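Local coordinates for UPF0234 protein XC_3703 (Xanthomonas campestris pv. campestris, PDB 5B7W), which binds the second messenger cyclic di-GMP and, as its effector, regulates virulence and biofilm formation together with a LysR-type transcriptional regulator, at residues I63-L68 / I73-L78; H13-A18 / F39-G44; G81-N86 / A90-T95; K127-G132 / F156-D161. All coordinates share one frame; numbering follows the deposited sequence.

Contact 1: residues I63-L68 / I73-L78; sequences ILRARL and IDVRCL
L68 on helix 54-70 meets three side chains of the chain that turns back against it. Its CD1 reaches L78 tip to tip, 3.6 Å from L78 CD1, while the other methyl, CD2, lies 3.7 Å from I73 CD1. L68 CB touches V75 CG1 at 3.8 Å, and the same valine methyl sits 3.6 Å from R65 O. In V75 this methyl is turned anti to the carbonyl carbon (chi1 -69°), which puts it against the helix between R65 and L68. One backbone bond closes the loop: I73 N donates to L68 O at 3.0 Å. Further out, a water donates to V75 O at 2.6 Å and receives a weak, long bond from R65 NE in the plane of the guanidinium. The turn itself is fixed by D74, whose OD1 takes the backbone N-H of R76 at 3.1 Å in an Asx turn, the hydrogen-bonded oxygen being met from above the carboxylate plane; the short 3-10 turn 75-77 overlaps it. L68 also packs on L15 and A18 of helix 12-26, and L78 on V94 and V96 of strand 90-96. The chemistry implies an apolar seam inside the second RRM-like domain, with a single direct backbone hydrogen bond between helix and loop, and with D74 and R76 directed away from the helix.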
loop_
_atom_site.group_PDB
_atom_site.type_symbol
_atom_site.label_atom_id
_atom_site.label_comp_id
_atom_site.label_asym_id
_atom_site.label_seq_id
_atom_site.Cartn_x
_atom_site.Cartn_y
_atom_site.Cartn_z
ATOM N N ILE A 63 9.570 1.739 12.550
ATOM C CA ILE A 63 8.396 1.941 13.393
ATOM C C ILE A 63 7.142 2.053 12.537
ATOM O O ILE A 63 6.106 1.450 12.841
ATOM C CB ILE A 63 8.579 3.186 14.280
ATOM C CG1 ILE A 63 9.771 3.007 15.221
ATOM C CG2 ILE A 63 7.306 3.475 15.067
ATOM C CD1 ILE A 63 10.110 4.251 16.010
ATOM N N LEU A 64 7.219 2.829 11.453
ATOM C CA LEU A 64 6.052 3.034 10.601
ATOM C C LEU A 64 5.607 1.731 9.949
ATOM O O LEU A 64 4.405 1.468 9.830
ATOM C CB LEU A 64 6.358 4.092 9.540
ATOM C CG LEU A 64 5.203 4.463 8.608
ATOM C CD1 LEU A 64 4.031 5.025 9.401
ATOM C CD2 LEU A 64 5.660 5.451 7.547
ATOM N N ARG A 65 6.562 0.902 9.519
ATOM C CA ARG A 65 6.213 -0.399 8.956
ATOM C C ARG A 65 5.494 -1.264 9.983
ATOM O O ARG A 65 4.441 -1.845 9.696
ATOM C CB ARG A 65 7.466 -1.112 8.444
ATOM C CG ARG A 65 8.016 -0.582 7.129
ATOM C CD ARG A 65 8.948 -1.606 6.494
ATOM N NE ARG A 65 9.372 -1.225 5.150
ATOM C CZ ARG A 65 10.608 -0.848 4.835
ATOM N NH1 ARG A 65 11.548 -0.803 5.769
ATOM N NH2 ARG A 65 10.904 -0.520 3.585
ATOM N N ALA A 66 6.049 -1.355 11.195
ATOM C CA ALA A 66 5.454 -2.204 12.222
ATOM C C ALA A 66 4.065 -1.716 12.611
ATOM O O ALA A 66 3.163 -2.524 12.861
ATOM C CB ALA A 66 6.365 -2.261 13.448
ATOM N N ARG A 67 3.873 -0.396 12.668
ATOM C CA ARG A 67 2.561 0.136 13.015
ATOM C C ARG A 67 1.537 -0.154 11.925
ATOM O O ARG A 67 0.409 -0.565 12.219
ATOM C CB ARG A 67 2.651 1.639 13.282
ATOM C CG ARG A 67 3.395 2.005 14.559
ATOM C CD ARG A 67 2.883 1.203 15.746
ATOM N NE ARG A 67 3.811 0.140 16.122
ATOM C CZ ARG A 67 3.450 -0.991 16.721
ATOM N NH1 ARG A 67 2.174 -1.214 17.007
ATOM N NH2 ARG A 67 4.364 -1.902 17.027
ATOM N N LEU A 68 1.913 0.051 10.661
ATOM C CA LEU A 68 0.992 -0.210 9.559
ATOM C C LEU A 68 0.623 -1.686 9.492
ATOM O O LEU A 68 -0.550 -2.038 9.323
ATOM C CB LEU A 68 1.612 0.255 8.241
ATOM C CG LEU A 68 1.701 1.769 8.042
ATOM C CD1 LEU A 68 2.657 2.105 6.913
ATOM C CD2 LEU A 68 0.326 2.348 7.766
ATOM N N ILE A 73 -2.296 -3.544 7.421
ATOM C CA ILE A 73 -1.977 -2.911 6.145
ATOM C C ILE A 73 -0.728 -3.560 5.568
ATOM O O ILE A 73 0.308 -3.642 6.240
ATOM C CB ILE A 73 -1.788 -1.394 6.308
ATOM C CG1 ILE A 73 -3.070 -0.761 6.850
ATOM C CG2 ILE A 73 -1.394 -0.762 4.982
ATOM C CD1 ILE A 73 -2.918 0.687 7.252
ATOM N N ASP A 74 -0.827 -4.026 4.324
ATOM C CA ASP A 74 0.328 -4.549 3.602
ATOM C C ASP A 74 1.252 -3.388 3.250
ATOM O O ASP A 74 0.903 -2.533 2.429
ATOM C CB ASP A 74 -0.130 -5.290 2.349
ATOM C CG ASP A 74 0.989 -6.072 1.684
ATOM O OD1 ASP A 74 2.174 -5.727 1.871
ATOM O OD2 ASP A 74 0.675 -7.044 0.966
ATOM N N VAL A 75 2.444 -3.361 3.859
ATOM C CA VAL A 75 3.352 -2.226 3.700
ATOM C C VAL A 75 4.013 -2.177 2.333
ATOM O O VAL A 75 4.808 -1.264 2.077
ATOM C CB VAL A 75 4.451 -2.224 4.781
ATOM C CG1 VAL A 75 3.856 -1.918 6.147
ATOM C CG2 VAL A 75 5.181 -3.557 4.797
ATOM N N ARG A 76 3.722 -3.130 1.446
ATOM C CA ARG A 76 4.209 -3.016 0.078
ATOM C C ARG A 76 3.519 -1.892 -0.683
ATOM O O ARG A 76 3.986 -1.523 -1.766
ATOM C CB ARG A 76 4.032 -4.344 -0.662
ATOM C CG ARG A 76 5.075 -5.394 -0.296
ATOM C CD ARG A 76 4.854 -6.720 -1.020
ATOM N NE ARG A 76 3.577 -7.343 -0.680
ATOM C CZ ARG A 76 2.549 -7.447 -1.518
ATOM N NH1 ARG A 76 2.647 -6.972 -2.752
ATOM N NH2 ARG A 76 1.425 -8.030 -1.123
ATOM N N CYS A 77 2.428 -1.344 -0.142
ATOM C CA CYS A 77 1.800 -0.156 -0.702
ATOM C C CYS A 77 2.616 1.107 -0.461
ATOM O O CYS A 77 2.255 2.164 -0.986
ATOM C CB CYS A 77 0.400 0.024 -0.112
ATOM S SG CYS A 77 0.385 0.529 1.630
ATOM N N LEU A 78 3.696 1.025 0.312
ATOM C CA LEU A 78 4.492 2.202 0.630
ATOM C C LEU A 78 5.475 2.501 -0.494
ATOM O O LEU A 78 6.174 1.605 -0.977
ATOM C CB LEU A 78 5.245 2.001 1.945
ATOM C CG LEU A 78 4.401 1.785 3.202
ATOM C CD1 LEU A 78 5.294 1.697 4.432
ATOM C CD2 LEU A 78 3.371 2.894 3.354
HETATM O O HOH W 1 7.383 -1.077 2.327
#

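Contact 2: residues H13-A18 / F39-G44; sequences HELTNA and FELEDG
L15 and L41 pack helix 12-26 against edge strand 38-42 in the RRM-like domain II, where two helices cover one side of a four-stranded antiparallel sheet. The contact is mainly apolar. L15 CG lies 4.0 Å from L41 CD2, the two leucines slanting past one another, and L15 CD2 comes 4.1 Å from L41 CD1. Both side chains have CG anti to the backbone N (chi1 177° in L15 and -180° in L41), which brings their branched ends together between helix and strand. I47 on the adjacent strand touches both leucines, and V19, one turn further along the helix, lies against L41, extending this small cluster into the domain core.

The polar atoms at the margin make van der Waals contacts across the interface, and no hydrogen bond joins the two segments. T16 crosses L41 at about a right angle; its OG1 is 3.7 Å from L41 CD2, and its hydroxyl is hydrogen-bonded to K12 O one turn earlier in the helix. L41 CD2 also lies 4.0 Å from T16 CA. Past the strand end, D43 and G44 both have positive phi as the chain turns toward strand 46-51. The turn brings the backbone carbonyl of G44 up to the helix, where G44 O lies 3.5 Å from the methyl carbon L15 CD2.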
loop_
_atom_site.group_PDB
_atom_site.type_symbol
_atom_site.label_atom_id
_atom_site.label_comp_id
_atom_site.label_asym_id
_atom_site.label_seq_id
_atom_site.Cartn_x
_atom_site.Cartn_y
_atom_site.Cartn_z
ATOM N N HIS A 13 -9.188 4.879 8.187
ATOM C CA HIS A 13 -9.090 5.005 9.638
ATOM C C HIS A 13 -7.870 4.268 10.172
ATOM O O HIS A 13 -7.116 4.807 10.992
ATOM C CB HIS A 13 -10.357 4.487 10.314
ATOM C CG HIS A 13 -10.211 4.326 11.794
ATOM N ND1 HIS A 13 -10.045 5.399 12.643
ATOM C CD2 HIS A 13 -10.173 3.219 12.573
ATOM C CE1 HIS A 13 -9.924 4.960 13.884
ATOM N NE2 HIS A 13 -9.998 3.642 13.868
ATOM N N GLU A 14 -7.665 3.026 9.727
ATOM C CA GLU A 14 -6.517 2.257 10.196
ATOM C C GLU A 14 -5.208 2.912 9.774
ATOM O O GLU A 14 -4.213 2.858 10.507
ATOM C CB GLU A 14 -6.595 0.821 9.678
ATOM C CG GLU A 14 -7.798 0.031 10.184
ATOM C CD GLU A 14 -7.655 -0.435 11.628
ATOM O OE1 GLU A 14 -6.791 0.093 12.360
ATOM O OE2 GLU A 14 -8.415 -1.340 12.032
ATOM N N LEU A 15 -5.189 3.538 8.595
ATOM C CA LEU A 15 -4.020 4.315 8.196
ATOM C C LEU A 15 -3.783 5.467 9.162
ATOM O O LEU A 15 -2.635 5.777 9.502
ATOM C CB LEU A 15 -4.195 4.833 6.768
ATOM C CG LEU A 15 -3.083 5.734 6.225
ATOM C CD1 LEU A 15 -1.733 5.041 6.306
ATOM C CD2 LEU A 15 -3.385 6.159 4.796
ATOM N N THR A 16 -4.861 6.105 9.623
ATOM C CA THR A 16 -4.731 7.172 10.609
ATOM C C THR A 16 -4.298 6.619 11.963
ATOM O O THR A 16 -3.457 7.218 12.644
ATOM C CB THR A 16 -6.053 7.931 10.738
ATOM O OG1 THR A 16 -6.420 8.473 9.464
ATOM C CG2 THR A 16 -5.926 9.064 11.747
ATOM N N ASN A 17 -4.863 5.479 12.368
ATOM C CA ASN A 17 -4.483 4.875 13.641
ATOM C C ASN A 17 -3.006 4.504 13.660
ATOM O O ASN A 17 -2.311 4.745 14.653
ATOM C CB ASN A 17 -5.346 3.646 13.923
ATOM C CG ASN A 17 -6.630 3.987 14.653
ATOM O OD1 ASN A 17 -7.382 3.100 15.056
ATOM N ND2 ASN A 17 -6.885 5.279 14.830
ATOM N N ALA A 18 -2.508 3.921 12.565
ATOM C CA ALA A 18 -1.108 3.508 12.519
ATOM C C ALA A 18 -0.171 4.701 12.663
ATOM O O ALA A 18 0.855 4.615 13.349
ATOM C CB ALA A 18 -0.826 2.757 11.218
ATOM N N PHE A 39 5.684 11.843 12.612
ATOM C CA PHE A 39 5.006 11.381 11.409
ATOM C C PHE A 39 3.792 12.268 11.176
ATOM O O PHE A 39 3.031 12.538 12.112
ATOM C CB PHE A 39 4.543 9.927 11.533
ATOM C CG PHE A 39 5.628 8.955 11.895
ATOM C CD1 PHE A 39 5.943 8.713 13.222
ATOM C CD2 PHE A 39 6.300 8.248 10.912
ATOM C CE1 PHE A 39 6.925 7.804 13.560
ATOM C CE2 PHE A 39 7.283 7.336 11.246
ATOM C CZ PHE A 39 7.594 7.115 12.572
ATOM N N GLU A 40 3.600 12.710 9.935
ATOM C CA GLU A 40 2.436 13.510 9.574
ATOM C C GLU A 40 1.732 12.854 8.397
ATOM O O GLU A 40 2.321 12.713 7.321
ATOM C CB GLU A 40 2.826 14.947 9.224
ATOM C CG GLU A 40 1.628 15.832 8.907
ATOM C CD GLU A 40 1.927 16.870 7.846
ATOM O OE1 GLU A 40 3.026 16.822 7.256
ATOM O OE2 GLU A 40 1.057 17.731 7.598
ATOM N N LEU A 41 0.478 12.459 8.603
ATOM C CA LEU A 41 -0.341 11.926 7.523
ATOM C C LEU A 41 -0.967 13.083 6.753
ATOM O O LEU A 41 -1.650 13.929 7.340
ATOM C CB LEU A 41 -1.419 10.996 8.074
ATOM C CG LEU A 41 -2.333 10.372 7.019
ATOM C CD1 LEU A 41 -1.511 9.579 6.015
ATOM C CD2 LEU A 41 -3.386 9.494 7.674
ATOM N N GLU A 42 -0.736 13.119 5.443
ATOM C CA GLU A 42 -1.129 14.240 4.598
ATOM C C GLU A 42 -2.145 13.766 3.569
ATOM O O GLU A 42 -1.841 12.893 2.749
ATOM C CB GLU A 42 0.097 14.846 3.913
ATOM C CG GLU A 42 -0.204 15.946 2.916
ATOM C CD GLU A 42 1.057 16.491 2.274
ATOM O OE1 GLU A 42 2.011 16.806 3.016
ATOM O OE2 GLU A 42 1.099 16.594 1.031
ATOM N N ASP A 43 -3.347 14.342 3.618
ATOM C CA ASP A 43 -4.431 14.049 2.680
ATOM C C ASP A 43 -4.786 12.566 2.637
ATOM O O ASP A 43 -5.346 12.089 1.645
ATOM C CB ASP A 43 -4.094 14.546 1.269
ATOM C CG ASP A 43 -3.892 16.047 1.211
ATOM O OD1 ASP A 43 -4.491 16.763 2.041
ATOM O OD2 ASP A 43 -3.132 16.512 0.335
ATOM N N GLY A 44 -4.474 11.824 3.698
ATOM C CA GLY A 44 -4.719 10.395 3.706
ATOM C C GLY A 44 -3.953 9.623 2.656
ATOM O O GLY A 44 -4.334 8.498 2.324
#

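Contact 3: residues G81-N86 / A90-T95; sequences GDVETN and ARQKVT
Q92 lays its amide against the valine methyl CG2 of V83: V83 CG2 is 3.5 Å from Q92 NE2. With CG anti to the backbone N (chi1 -172°) and the chain extended beyond it, the glutamine reaches across to the neighbouring chain at G81. There Q92 NE2 donates to G81 O at 2.8 Å, almost straight (174°) and in its own amide plane. A side chain thus supplies one of the links between the strands, beside the backbone bond from G81 N to K93 O. A water adds another, bridging D82 O and K93 N where the strand is interrupted. Regular antiparallel pairing resumes at E84 and R91, a hydrogen-bonded pair joined by E84 N to R91 O at 2.7 Å and R91 N to E84 O at 2.6 Å. T85 and A90 form the next, non-hydrogen-bonded pair on the other face of the sheet, T85 CG2 lying 3.7 Å from A90 CB. The two segments belong to the beta hairpin of strands 78-85 and 90-96. Strand 78-85 forms one edge of the sheet, strand 46-51 pairs with the far side of 90-96, and helix 54-70 packs over A90 and Q92 through V57.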
loop_
_atom_site.group_PDB
_atom_site.type_symbol
_atom_site.label_atom_id
_atom_site.label_comp_id
_atom_site.label_asym_id
_atom_site.label_seq_id
_atom_site.Cartn_x
_atom_site.Cartn_y
_atom_site.Cartn_z
ATOM N N GLY A 81 10.113 8.001 -0.986
ATOM C CA GLY A 81 10.891 8.972 -1.721
ATOM C C GLY A 81 12.295 9.099 -1.163
ATOM O O GLY A 81 12.696 8.408 -0.227
ATOM N N ASP A 82 13.058 10.008 -1.760
ATOM C CA ASP A 82 14.419 10.248 -1.302
ATOM C C ASP A 82 14.414 10.911 0.068
ATOM O O ASP A 82 13.561 11.752 0.368
ATOM C CB ASP A 82 15.176 11.126 -2.297
ATOM C CG ASP A 82 15.615 10.367 -3.529
ATOM O OD1 ASP A 82 15.673 10.984 -4.613
ATOM O OD2 ASP A 82 15.904 9.157 -3.414
ATOM N N VAL A 83 15.374 10.527 0.903
ATOM C CA VAL A 83 15.577 11.185 2.190
ATOM C C VAL A 83 16.276 12.511 1.922
ATOM O O VAL A 83 17.433 12.539 1.495
ATOM C CB VAL A 83 16.387 10.314 3.153
ATOM C CG1 VAL A 83 16.541 11.022 4.492
ATOM C CG2 VAL A 83 15.724 8.958 3.330
ATOM N N GLU A 84 15.574 13.612 2.163
ATOM C CA GLU A 84 16.105 14.947 1.936
ATOM C C GLU A 84 16.626 15.517 3.247
ATOM O O GLU A 84 15.920 15.504 4.261
ATOM C CB GLU A 84 15.036 15.862 1.340
ATOM C CG GLU A 84 14.948 15.793 -0.175
ATOM C CD GLU A 84 13.537 15.996 -0.689
ATOM O OE1 GLU A 84 12.694 16.515 0.071
ATOM O OE2 GLU A 84 13.275 15.640 -1.857
ATOM N N THR A 85 17.862 16.009 3.224
ATOM C CA THR A 85 18.516 16.563 4.402
ATOM C C THR A 85 18.924 17.996 4.122
ATOM O O THR A 85 19.563 18.288 3.111
ATOM C CB THR A 85 19.749 15.741 4.790
ATOM O OG1 THR A 85 20.687 15.741 3.706
ATOM C CG2 THR A 85 19.359 14.308 5.115
ATOM N N ASN A 86 18.542 18.904 5.031
ATOM C CA ASN A 86 19.025 20.274 5.001
ATOM C C ASN A 86 19.584 20.578 6.389
ATOM O O ASN A 86 19.874 19.677 7.187
ATOM C CB ASN A 86 17.918 21.244 4.562
ATOM C CG ASN A 86 16.635 21.082 5.360
ATOM O OD1 ASN A 86 16.658 20.740 6.542
ATOM N ND2 ASN A 86 15.504 21.337 4.712
ATOM N N ALA A 90 16.459 15.945 8.575
ATOM C CA ALA A 90 16.145 15.023 7.492
ATOM C C ALA A 90 14.636 14.880 7.351
ATOM O O ALA A 90 13.907 14.869 8.348
ATOM C CB ALA A 90 16.777 13.650 7.738
ATOM N N ARG A 91 14.173 14.774 6.106
ATOM C CA ARG A 91 12.759 14.596 5.811
ATOM C C ARG A 91 12.606 13.590 4.680
ATOM O O ARG A 91 13.454 13.506 3.786
ATOM C CB ARG A 91 12.081 15.920 5.427
ATOM C CG ARG A 91 12.106 16.979 6.520
ATOM C CD ARG A 91 11.353 18.230 6.096
ATOM N NE ARG A 91 11.363 19.252 7.138
ATOM C CZ ARG A 91 10.466 19.332 8.116
ATOM N NH1 ARG A 91 9.483 18.446 8.190
ATOM N NH2 ARG A 91 10.552 20.299 9.021
ATOM N N GLN A 92 11.516 12.829 4.724
ATOM C CA GLN A 92 11.248 11.831 3.696
ATOM C C GLN A 92 9.747 11.689 3.505
ATOM O O GLN A 92 8.999 11.597 4.481
ATOM C CB GLN A 92 11.865 10.475 4.059
ATOM C CG GLN A 92 11.777 9.446 2.943
ATOM C CD GLN A 92 12.310 8.092 3.356
ATOM O OE1 GLN A 92 12.315 7.747 4.538
ATOM N NE2 GLN A 92 12.770 7.314 2.383
ATOM N N LYS A 93 9.322 11.666 2.247
ATOM C CA LYS A 93 7.921 11.513 1.882
ATOM C C LYS A 93 7.641 10.058 1.532
ATOM O O LYS A 93 8.316 9.480 0.674
ATOM C CB LYS A 93 7.573 12.425 0.704
ATOM C CG LYS A 93 6.299 12.056 -0.031
ATOM C CD LYS A 93 6.018 13.042 -1.152
ATOM C CE LYS A 93 4.750 12.679 -1.907
ATOM N NZ LYS A 93 4.366 13.732 -2.887
ATOM N N VAL A 94 6.655 9.468 2.201
ATOM C CA VAL A 94 6.240 8.091 1.957
ATOM C C VAL A 94 4.822 8.134 1.406
ATOM O O VAL A 94 3.885 8.543 2.103
ATOM C CB VAL A 94 6.317 7.234 3.228
ATOM C CG1 VAL A 94 6.027 5.775 2.900
ATOM C CG2 VAL A 94 7.680 7.380 3.884
ATOM N N THR A 95 4.661 7.714 0.154
ATOM C CA THR A 95 3.356 7.691 -0.494
ATOM C C THR A 95 2.670 6.363 -0.198
ATOM O O THR A 95 3.208 5.297 -0.515
ATOM C CB THR A 95 3.489 7.897 -2.003
ATOM O OG1 THR A 95 4.006 9.208 -2.267
ATOM C CG2 THR A 95 2.135 7.743 -2.684
HETATM O O HOH W 2 10.916 12.018 0.187
#

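Contact 4: residues K127-G132 / F156-D161; sequences KLRVTG and FDNFRD
R129 reaches N158 and R160 with its long side chain. From CB the chain starts anti to the backbone N (chi1 -175°) and runs extended through CG to CD, then bends at chi3 (-65°), which swings the guanidinium toward segment 156-161. CZ lies 3.6 Å from N158 OD1 and 3.9 Å from R160 NE. At the tip, NH1 donates to N158 OD1 at 2.8 Å in a nearly straight bond, with the oxygen in the guanidinium plane; the amide plane is turned 69° from it. NH2 makes a weak hydrogen bond to S3 and is 3.6 Å from R160 NE. The two guanidinium planes are nearly perpendicular: the edge of R160 lies over a face of R129, whose NH1 also forms a salt bridge with D5, which probably eases the closeness of the two cations. K127 NZ is linked to D157 OD1 through one water, and a second water lies between K127 NZ and D157 OD2. D161, at the end of 156-161, probably belongs to a cyclic di-GMP site with K133, R135 and D136. Strand 3-7 lies between the two segments in the domain I sheet, pairing with both 127-132 and 155-160, so the R129 side chain reaches across that central strand; helix 135-146 packs against F156 and F159.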
loop_
_atom_site.group_PDB
_atom_site.type_symbol
_atom_site.label_atom_id
_atom_site.label_comp_id
_atom_site.label_asym_id
_atom_site.label_seq_id
_atom_site.Cartn_x
_atom_site.Cartn_y
_atom_site.Cartn_z
ATOM N N LYS A 127 -9.808 0.373 -10.551
ATOM C CA LYS A 127 -10.029 -1.028 -10.235
ATOM C C LYS A 127 -10.006 -1.852 -11.515
ATOM O O LYS A 127 -10.160 -1.327 -12.622
ATOM C CB LYS A 127 -11.365 -1.237 -9.509
ATOM C CG LYS A 127 -11.528 -0.422 -8.238
ATOM C CD LYS A 127 -12.908 -0.633 -7.633
ATOM C CE LYS A 127 -13.042 0.073 -6.294
ATOM N NZ LYS A 127 -14.319 -0.277 -5.612
ATOM N N LEU A 128 -9.813 -3.159 -11.351
ATOM C CA LEU A 128 -9.816 -4.106 -12.461
ATOM C C LEU A 128 -10.925 -5.120 -12.220
ATOM O O LEU A 128 -10.856 -5.906 -11.268
ATOM C CB LEU A 128 -8.461 -4.800 -12.596
ATOM C CG LEU A 128 -8.325 -5.755 -13.784
ATOM C CD1 LEU A 128 -8.312 -4.986 -15.097
ATOM C CD2 LEU A 128 -7.084 -6.629 -13.651
ATOM N N ARG A 129 -11.946 -5.106 -13.073
ATOM C CA ARG A 129 -13.013 -6.093 -12.993
ATOM C C ARG A 129 -12.665 -7.293 -13.863
ATOM O O ARG A 129 -12.332 -7.139 -15.043
ATOM C CB ARG A 129 -14.359 -5.509 -13.420
ATOM C CG ARG A 129 -15.508 -6.491 -13.226
ATOM C CD ARG A 129 -16.862 -5.857 -13.482
ATOM N NE ARG A 129 -17.166 -4.802 -12.518
ATOM C CZ ARG A 129 -17.490 -5.010 -11.245
ATOM N NH1 ARG A 129 -17.748 -3.977 -10.455
ATOM N NH2 ARG A 129 -17.558 -6.243 -10.756
ATOM N N VAL A 130 -12.745 -8.480 -13.275
ATOM C CA VAL A 130 -12.415 -9.731 -13.946
ATOM C C VAL A 130 -13.699 -10.526 -14.126
ATOM O O VAL A 130 -14.447 -10.733 -13.164
ATOM C CB VAL A 130 -11.372 -10.531 -13.148
ATOM C CG1 VAL A 130 -11.085 -11.856 -13.826
ATOM C CG2 VAL A 130 -10.095 -9.718 -12.984
ATOM N N THR A 131 -13.957 -10.963 -15.356
ATOM C CA THR A 131 -15.145 -11.739 -15.682
ATOM C C THR A 131 -14.740 -13.086 -16.263
ATOM O O THR A 131 -13.786 -13.177 -17.043
ATOM C CB THR A 131 -16.048 -10.996 -16.677
ATOM O OG1 THR A 131 -15.422 -10.966 -17.966
ATOM C CG2 THR A 131 -16.304 -9.572 -16.208
ATOM N N GLY A 132 -15.469 -14.130 -15.871
ATOM C CA GLY A 132 -15.253 -15.463 -16.400
ATOM C C GLY A 132 -16.574 -16.193 -16.499
ATOM O O GLY A 132 -17.581 -15.774 -15.923
ATOM N N PHE A 156 -9.753 -8.296 -3.135
ATOM C CA PHE A 156 -10.790 -8.707 -4.072
ATOM C C PHE A 156 -12.146 -8.607 -3.393
ATOM O O PHE A 156 -12.324 -9.114 -2.281
ATOM C CB PHE A 156 -10.540 -10.137 -4.569
ATOM C CG PHE A 156 -9.111 -10.404 -4.957
ATOM C CD1 PHE A 156 -8.670 -10.143 -6.243
ATOM C CD2 PHE A 156 -8.207 -10.902 -4.032
ATOM C CE1 PHE A 156 -7.357 -10.382 -6.600
ATOM C CE2 PHE A 156 -6.895 -11.140 -4.383
ATOM C CZ PHE A 156 -6.468 -10.880 -5.668
ATOM N N ASP A 157 -13.094 -7.955 -4.059
ATOM C CA ASP A 157 -14.423 -7.746 -3.498
ATOM C C ASP A 157 -15.413 -7.560 -4.644
ATOM O O ASP A 157 -15.083 -7.783 -5.814
ATOM C CB ASP A 157 -14.428 -6.548 -2.540
ATOM C CG ASP A 157 -14.246 -5.219 -3.256
ATOM O OD1 ASP A 157 -13.742 -5.208 -4.400
ATOM O OD2 ASP A 157 -14.605 -4.178 -2.668
ATOM N N ASN A 158 -16.632 -7.143 -4.296
ATOM C CA ASN A 158 -17.683 -6.824 -5.263
ATOM C C ASN A 158 -17.957 -8.004 -6.194
ATOM O O ASN A 158 -18.064 -7.858 -7.414
ATOM C CB ASN A 158 -17.334 -5.562 -6.055
ATOM C CG ASN A 158 -18.550 -4.924 -6.699
ATOM O OD1 ASN A 158 -18.466 -4.362 -7.791
ATOM N ND2 ASN A 158 -19.692 -5.013 -6.025
ATOM N N PHE A 159 -18.070 -9.191 -5.602
ATOM C CA PHE A 159 -18.383 -10.400 -6.354
ATOM C C PHE A 159 -19.835 -10.343 -6.812
ATOM O O PHE A 159 -20.756 -10.387 -5.989
ATOM C CB PHE A 159 -18.127 -11.637 -5.497
ATOM C CG PHE A 159 -16.670 -11.907 -5.236
ATOM C CD1 PHE A 159 -15.947 -11.118 -4.353
ATOM C CD2 PHE A 159 -16.025 -12.958 -5.868
ATOM C CE1 PHE A 159 -14.609 -11.368 -4.113
ATOM C CE2 PHE A 159 -14.688 -13.214 -5.631
ATOM C CZ PHE A 159 -13.979 -12.418 -4.752
ATOM N N ARG A 160 -20.046 -10.242 -8.122
ATOM C CA ARG A 160 -21.378 -10.152 -8.696
ATOM C C ARG A 160 -21.615 -11.314 -9.650
ATOM O O ARG A 160 -20.675 -11.871 -10.224
ATOM C CB ARG A 160 -21.578 -8.821 -9.436
ATOM C CG ARG A 160 -21.294 -7.591 -8.585
ATOM C CD ARG A 160 -21.755 -6.307 -9.265
ATOM N NE ARG A 160 -21.198 -6.147 -10.605
ATOM C CZ ARG A 160 -21.903 -6.258 -11.727
ATOM N NH1 ARG A 160 -23.200 -6.528 -11.672
ATOM N NH2 ARG A 160 -21.314 -6.096 -12.903
ATOM N N ASP A 161 -22.883 -11.675 -9.813
ATOM C CA ASP A 161 -23.267 -12.745 -10.726
ATOM C C ASP A 161 -24.553 -12.386 -11.461
ATOM O O ASP A 161 -24.953 -11.222 -11.498
ATOM C CB ASP A 161 -23.439 -14.065 -9.971
ATOM C CG ASP A 161 -24.517 -13.992 -8.910
ATOM O OD1 ASP A 161 -24.210 -13.563 -7.778
ATOM O OD2 ASP A 161 -25.672 -14.359 -9.210
HETATM O O HOH W 3 -15.144 -2.809 -5.878
HETATM O O HOH W 4 -13.853 -1.250 -2.935
#

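From the N terminus, strand 3-7 enters domain I before the chain moves into domain II. Contact 2 comes first, closing the loop from helix 12-26 to strand 38-42. Contact 1 then folds the chain after helix 54-70 back onto its end, and contact 3 pairs the hairpin that follows. Contact 4 closes last, in domain I. All four run in series, with none nested or crossed. Contacts 1 and 2 touch through L64 with F39 and R67 with A18; contacts 1 and 3 also touch. Contacts 1 and 2 tie the two helices to the domain II sheet and its connecting loop, and contact 3 pairs the strands of its edge hairpin. Contact 4 stands apart, its centre about 37 Å from that of contact 3.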